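Local structure of protein YrdA (Escherichia coli, 3TIO) at residues A33-L41 with Y167-L175. The protein binds zinc and is a trimeric, left-handed beta-helical homologue of the gamma-class carbonic anhydrases whose own catalytic activity is uncertain. The protein carries 1 engineered substitution. Residues are numbered along the deposited sequence; the frame is centred on the assembly and turned at random.
Sequences ADDVGIWPL and YVKWKDEYL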
ATOM      1  N   ALA A  33       2.048   7.430  22.690  1.00 15.85           N
ATOM      2  CA  ALA A  33       2.924   7.964  23.728  1.00 15.49           C
ATOM      3  C   ALA A  33       3.713   9.178  23.242  1.00 16.46           C
ATOM      4  O   ALA A  33       3.614   9.571  22.077  1.00 15.40           O
ATOM      5  CB  ALA A  33       3.879   6.877  24.210  1.00 14.69           C
ATOM      6  N   ASP A  34       4.503   9.763  24.138  1.00 16.64           N
ATOM      7  CA  ASP A  34       5.303  10.936  23.804  1.00 17.93           C
ATOM      8  C   ASP A  34       6.239  10.721  22.619  1.00 16.87           C
ATOM      9  O   ASP A  34       6.804   9.642  22.440  1.00 15.20           O
ATOM     10  CB  ASP A  34       6.161  11.378  24.997  1.00 19.04           C
ATOM     11  CG  ASP A  34       5.346  11.674  26.240  1.00 21.63           C
ATOM     12  OD1 ASP A  34       4.153  12.017  26.119  1.00 21.75           O
ATOM     13  OD2 ASP A  34       5.919  11.580  27.347  1.00 24.29           O
ATOM     14  N   ASP A  35       6.400  11.777  21.827  1.00 16.65           N
ATOM     15  CA  ASP A  35       7.287  11.792  20.669  1.00 15.57           C
ATOM     16  C   ASP A  35       6.985  10.822  19.533  1.00 13.79           C
ATOM     17  O   ASP A  35       7.859  10.530  18.717  1.00 15.38           O
ATOM     18  CB  ASP A  35       8.736  11.612  21.131  1.00 16.73           C
ATOM     19  CG  ASP A  35       9.217  12.766  21.990  1.00 20.91           C
ATOM     20  OD1 ASP A  35       9.176  13.921  21.511  1.00 19.97           O
ATOM     21  OD2 ASP A  35       9.632  12.521  23.144  1.00 22.20           O
ATOM     22  N   VAL A  36       5.757  10.319  19.481  1.00 12.97           N
ATOM     23  CA  VAL A  36       5.365   9.417  18.404  1.00 12.49           C
ATOM     24  C   VAL A  36       5.118  10.273  17.165  1.00 12.55           C
ATOM     25  O   VAL A  36       4.595  11.384  17.264  1.00 13.23           O
ATOM     26  CB  VAL A  36       4.069   8.641  18.751  1.00 12.58           C
ATOM     27  CG1 VAL A  36       3.475   8.013  17.492  1.00 11.51           C
ATOM     28  CG2 VAL A  36       4.373   7.554  19.774  1.00 13.49           C
ATOM     29  N   GLY A  37       5.516   9.761  16.006  1.00 10.83           N
ATOM     30  CA  GLY A  37       5.310  10.488  14.769  1.00 11.48           C
ATOM     31  C   GLY A  37       4.552   9.634  13.773  1.00  9.73           C
ATOM     32  O   GLY A  37       5.006   8.538  13.423  1.00 10.34           O
ATOM     33  N   ILE A  38       3.392  10.121  13.343  1.00  9.96           N
ATOM     34  CA  ILE A  38       2.555   9.422  12.369  1.00  9.92           C
ATOM     35  C   ILE A  38       2.673  10.218  11.077  1.00 10.28           C
ATOM     36  O   ILE A  38       2.181  11.343  10.975  1.00 11.16           O
ATOM     37  CB  ILE A  38       1.079   9.381  12.813  1.00 10.39           C
ATOM     38  CG1 ILE A  38       0.970   8.812  14.232  1.00 11.68           C
ATOM     39  CG2 ILE A  38       0.265   8.546  11.835  1.00 12.10           C
ATOM     40  CD1 ILE A  38       1.606   7.446  14.415  1.00 12.55           C
ATOM     41  N   TRP A  39       3.329   9.617  10.094  1.00  9.25           N
ATOM     42  CA  TRP A  39       3.573  10.277   8.822  1.00  9.11           C
ATOM     43  C   TRP A  39       2.404  10.215   7.828  1.00  8.55           C
ATOM     44  O   TRP A  39       1.364   9.630   8.122  1.00 10.02           O
ATOM     45  CB  TRP A  39       4.890   9.727   8.265  1.00  9.69           C
ATOM     46  CG  TRP A  39       6.021  10.066   9.213  1.00  9.32           C
ATOM     47  CD1 TRP A  39       6.322   9.439  10.393  1.00 10.32           C
ATOM     48  CD2 TRP A  39       6.888  11.202   9.134  1.00 10.08           C
ATOM     49  NE1 TRP A  39       7.314  10.124  11.056  1.00 10.89           N
ATOM     50  CE2 TRP A  39       7.680  11.211  10.307  1.00 10.12           C
ATOM     51  CE3 TRP A  39       7.066  12.223   8.190  1.00 12.51           C
ATOM     52  CZ2 TRP A  39       8.638  12.201  10.557  1.00 10.25           C
ATOM     53  CZ3 TRP A  39       8.014  13.207   8.440  1.00 11.78           C
ATOM     54  CH2 TRP A  39       8.788  13.189   9.615  1.00 11.30           C
ATOM     55  N   PRO A  40       2.550  10.851   6.650  1.00  9.20           N
ATOM     56  CA  PRO A  40       1.494  10.874   5.632  1.00  8.68           C
ATOM     57  C   PRO A  40       0.816   9.575   5.223  1.00  7.26           C
ATOM     58  O   PRO A  40       1.438   8.516   5.154  1.00  8.79           O
ATOM     59  CB  PRO A  40       2.179  11.537   4.438  1.00  9.46           C
ATOM     60  CG  PRO A  40       3.105  12.493   5.089  1.00  8.58           C
ATOM     61  CD  PRO A  40       3.701  11.663   6.210  1.00  9.82           C
ATOM     62  N   LEU A  41      -0.475   9.707   4.933  1.00  7.88           N
ATOM     63  CA  LEU A  41      -1.334   8.625   4.464  1.00  8.20           C
ATOM     64  C   LEU A  41      -1.259   7.328   5.255  1.00  7.98           C
ATOM     65  O   LEU A  41      -1.168   6.232   4.693  1.00  8.52           O
ATOM     66  CB  LEU A  41      -1.069   8.368   2.975  1.00  9.72           C
ATOM     67  CG  LEU A  41      -1.395   9.555   2.058  1.00 10.29           C
ATOM     68  CD1 LEU A  41      -1.233   9.135   0.605  1.00 12.99           C
ATOM     69  CD2 LEU A  41      -2.818  10.029   2.299  1.00 11.68           C
ATOM     70  N   TYR A 167      14.181   9.972  13.663  1.00 12.67           N
ATOM     71  CA  TYR A 167      12.795  10.253  13.332  1.00 13.26           C
ATOM     72  C   TYR A 167      12.095  11.131  14.363  1.00 12.43           C
ATOM     73  O   TYR A 167      11.094  11.780  14.057  1.00 13.07           O
ATOM     74  CB  TYR A 167      12.015   8.956  13.092  1.00 12.10           C
ATOM     75  CG  TYR A 167      11.749   8.731  11.618  1.00 12.39           C
ATOM     76  CD1 TYR A 167      12.511   7.829  10.873  1.00 13.88           C
ATOM     77  CD2 TYR A 167      10.764   9.459  10.958  1.00 12.10           C
ATOM     78  CE1 TYR A 167      12.294   7.664   9.497  1.00 14.05           C
ATOM     79  CE2 TYR A 167      10.540   9.302   9.588  1.00 11.89           C
ATOM     80  CZ  TYR A 167      11.307   8.406   8.868  1.00 12.18           C
ATOM     81  OH  TYR A 167      11.079   8.261   7.514  1.00 13.27           O
ATOM     82  N   VAL A 168      12.608  11.155  15.591  1.00 13.53           N
ATOM     83  CA  VAL A 168      12.020  12.024  16.602  1.00 14.14           C
ATOM     84  C   VAL A 168      12.430  13.440  16.207  1.00 13.62           C
ATOM     85  O   VAL A 168      11.632  14.373  16.276  1.00 13.51           O
ATOM     86  CB  VAL A 168      12.555  11.710  18.015  1.00 14.57           C
ATOM     87  CG1 VAL A 168      12.210  12.851  18.974  1.00 16.07           C
ATOM     88  CG2 VAL A 168      11.942  10.415  18.518  1.00 14.82           C
ATOM     89  N   LYS A 169      13.680  13.580  15.779  1.00 14.37           N
ATOM     90  CA  LYS A 169      14.198  14.872  15.348  1.00 16.73           C
ATOM     91  C   LYS A 169      13.426  15.370  14.129  1.00 15.94           C
ATOM     92  O   LYS A 169      13.022  16.530  14.072  1.00 14.95           O
ATOM     93  CB  LYS A 169      15.679  14.761  14.992  1.00 18.01           C
ATOM     94  CG  LYS A 169      16.274  16.057  14.468  1.00 21.90           C
ATOM     95  CD  LYS A 169      17.713  15.872  14.027  1.00 25.02           C
ATOM     96  CE  LYS A 169      18.317  17.197  13.607  1.00 27.36           C
ATOM     97  NZ  LYS A 169      18.269  18.176  14.728  1.00 28.53           N
ATOM     98  N   TRP A 170      13.228  14.491  13.150  1.00 16.51           N
ATOM     99  CA  TRP A 170      12.503  14.869  11.943  1.00 16.77           C
ATOM    100  C   TRP A 170      11.059  15.235  12.272  1.00 16.39           C
ATOM    101  O   TRP A 170      10.494  16.163  11.692  1.00 16.45           O
ATOM    102  CB  TRP A 170      12.570  13.740  10.905  1.00 16.90           C
ATOM    103  CG  TRP A 170      13.956  13.546  10.349  1.00 19.74           C
ATOM    104  CD1 TRP A 170      14.892  14.520  10.124  1.00 20.29           C
ATOM    105  CD2 TRP A 170      14.553  12.315   9.917  1.00 20.61           C
ATOM    106  NE1 TRP A 170      16.028  13.973   9.583  1.00 21.16           N
ATOM    107  CE2 TRP A 170      15.850  12.621   9.445  1.00 21.83           C
ATOM    108  CE3 TRP A 170      14.118  10.982   9.883  1.00 21.04           C
ATOM    109  CZ2 TRP A 170      16.717  11.643   8.943  1.00 22.31           C
ATOM    110  CZ3 TRP A 170      14.982  10.009   9.384  1.00 22.51           C
ATOM    111  CH2 TRP A 170      16.266  10.347   8.921  1.00 22.38           C
ATOM    112  N   LYS A 171      10.472  14.508  13.218  1.00 16.27           N
ATOM    113  CA  LYS A 171       9.110  14.770  13.672  1.00 17.83           C
ATOM    114  C   LYS A 171       9.009  16.204  14.197  1.00 17.43           C
ATOM    115  O   LYS A 171       8.095  16.954  13.844  1.00 16.41           O
ATOM    116  CB  LYS A 171       8.743  13.797  14.801  1.00 21.67           C
ATOM    117  CG  LYS A 171       7.618  14.282  15.715  1.00 24.19           C
ATOM    118  CD  LYS A 171       7.480  13.402  16.948  1.00 25.68           C
ATOM    119  CE  LYS A 171       8.652  13.574  17.911  1.00 22.50           C
ATOM    120  NZ  LYS A 171       8.548  14.803  18.750  1.00 22.58           N
ATOM    121  N   ASP A 172       9.956  16.575  15.052  1.00 18.15           N
ATOM    122  CA  ASP A 172       9.966  17.907  15.642  1.00 19.45           C
ATOM    123  C   ASP A 172      10.153  19.024  14.624  1.00 19.76           C
ATOM    124  O   ASP A 172       9.606  20.113  14.792  1.00 20.74           O
ATOM    125  CB  ASP A 172      11.045  18.006  16.722  1.00 19.57           C
ATOM    126  CG  ASP A 172      10.708  17.189  17.953  1.00 19.73           C
ATOM    127  OD1 ASP A 172       9.527  17.197  18.356  1.00 20.46           O
ATOM    128  OD2 ASP A 172      11.618  16.551  18.521  1.00 22.50           O
ATOM    129  N   GLU A 173      10.920  18.762  13.573  1.00 20.20           N
ATOM    130  CA  GLU A 173      11.139  19.776  12.549  1.00 21.87           C
ATOM    131  C   GLU A 173       9.809  20.131  11.896  1.00 21.70           C
ATOM    132  O   GLU A 173       9.534  21.297  11.620  1.00 22.44           O
ATOM    133  CB  GLU A 173      12.130  19.274  11.497  1.00 24.08           C
ATOM    134  CG  GLU A 173      13.501  18.950  12.063  1.00 28.61           C
ATOM    135  CD  GLU A 173      14.524  18.643  10.988  1.00 31.68           C
ATOM    136  OE1 GLU A 173      14.282  17.725  10.174  1.00 33.03           O
ATOM    137  OE2 GLU A 173      15.575  19.317  10.961  1.00 34.36           O
ATOM    138  N   TYR A 174       8.978  19.120  11.658  1.00 21.59           N
ATOM    139  CA  TYR A 174       7.672  19.337  11.050  1.00 21.84           C
ATOM    140  C   TYR A 174       6.718  20.004  12.032  1.00 22.61           C
ATOM    141  O   TYR A 174       5.873  20.804  11.637  1.00 23.70           O
ATOM    142  CB  TYR A 174       7.086  18.008  10.569  1.00 21.00           C
ATOM    143  CG  TYR A 174       7.608  17.578   9.219  1.00 20.79           C
ATOM    144  CD1 TYR A 174       7.088  18.126   8.046  1.00 21.95           C
ATOM    145  CD2 TYR A 174       8.644  16.654   9.111  1.00 20.43           C
ATOM    146  CE1 TYR A 174       7.588  17.763   6.799  1.00 22.03           C
ATOM    147  CE2 TYR A 174       9.154  16.287   7.868  1.00 20.17           C
ATOM    148  CZ  TYR A 174       8.620  16.846   6.718  1.00 20.62           C
ATOM    149  OH  TYR A 174       9.123  16.485   5.487  1.00 20.96           O
ATOM    150  N   LEU A 175       6.857  19.676  13.312  1.00 23.76           N
ATOM    151  CA  LEU A 175       6.004  20.257  14.341  1.00 25.67           C
ATOM    152  C   LEU A 175       6.303  21.736  14.555  1.00 27.81           C
ATOM    153  O   LEU A 175       5.392  22.540  14.745  1.00 27.52           O
ATOM    154  CB  LEU A 175       6.183  19.511  15.666  1.00 24.97           C
ATOM    155  CG  LEU A 175       5.592  18.104  15.770  1.00 25.01           C
ATOM    156  CD1 LEU A 175       5.955  17.497  17.116  1.00 25.60           C
ATOM    157  CD2 LEU A 175       4.084  18.173  15.605  1.00 24.38           C
TER
HETATM  158  O   HOH W   1      11.105  15.881  21.157  1.00 29.93           O
HETATM  159  O   HOH W   2       8.650  10.373  13.730  1.00 11.87           O
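G37 on strand 37-38 and K171 on helix 154-176 bring the two backbones together, their CA atoms 5.8 Å apart. W39 reaches from just after the strand to Y167 and Y174. Y167 turns the edge carrying CD2 and CE2 onto one face of the indole, an offset edge-to-face pair with planes at 81°. Y174 meets the indole's rim instead, its CE2 3.3 Å from CZ3 of W39. A water bridges W39 NE1 and the carbonyl O of Y167, so the indole N-H is satisfied. K171 bends at chi3 (70°) and chi4 (79°), which lays CD and CE beside the carbonyls of D35 and V36. K171 NZ forms a salt bridge to D35 OD1 (3.0 Å), meeting the oxygen's anti lone pair. It also binds D172 OD1 at 2.6 Å, from above the carboxylate plane. R17 pairs with D35 OD2, and its carbonyl accepts from K171 NZ. Y167 OH bonds R45 and Y174 OH bonds D47, both of the second subunit. The Y167 side chain lies about 4 Å from a bound zinc, its ring edge-to-face with zinc ligand H69 of that subunit. The contact packs the C-terminal helix against a left-handed beta-helix, beside strand 19-20, where M19 touches W39, K171 and Y174.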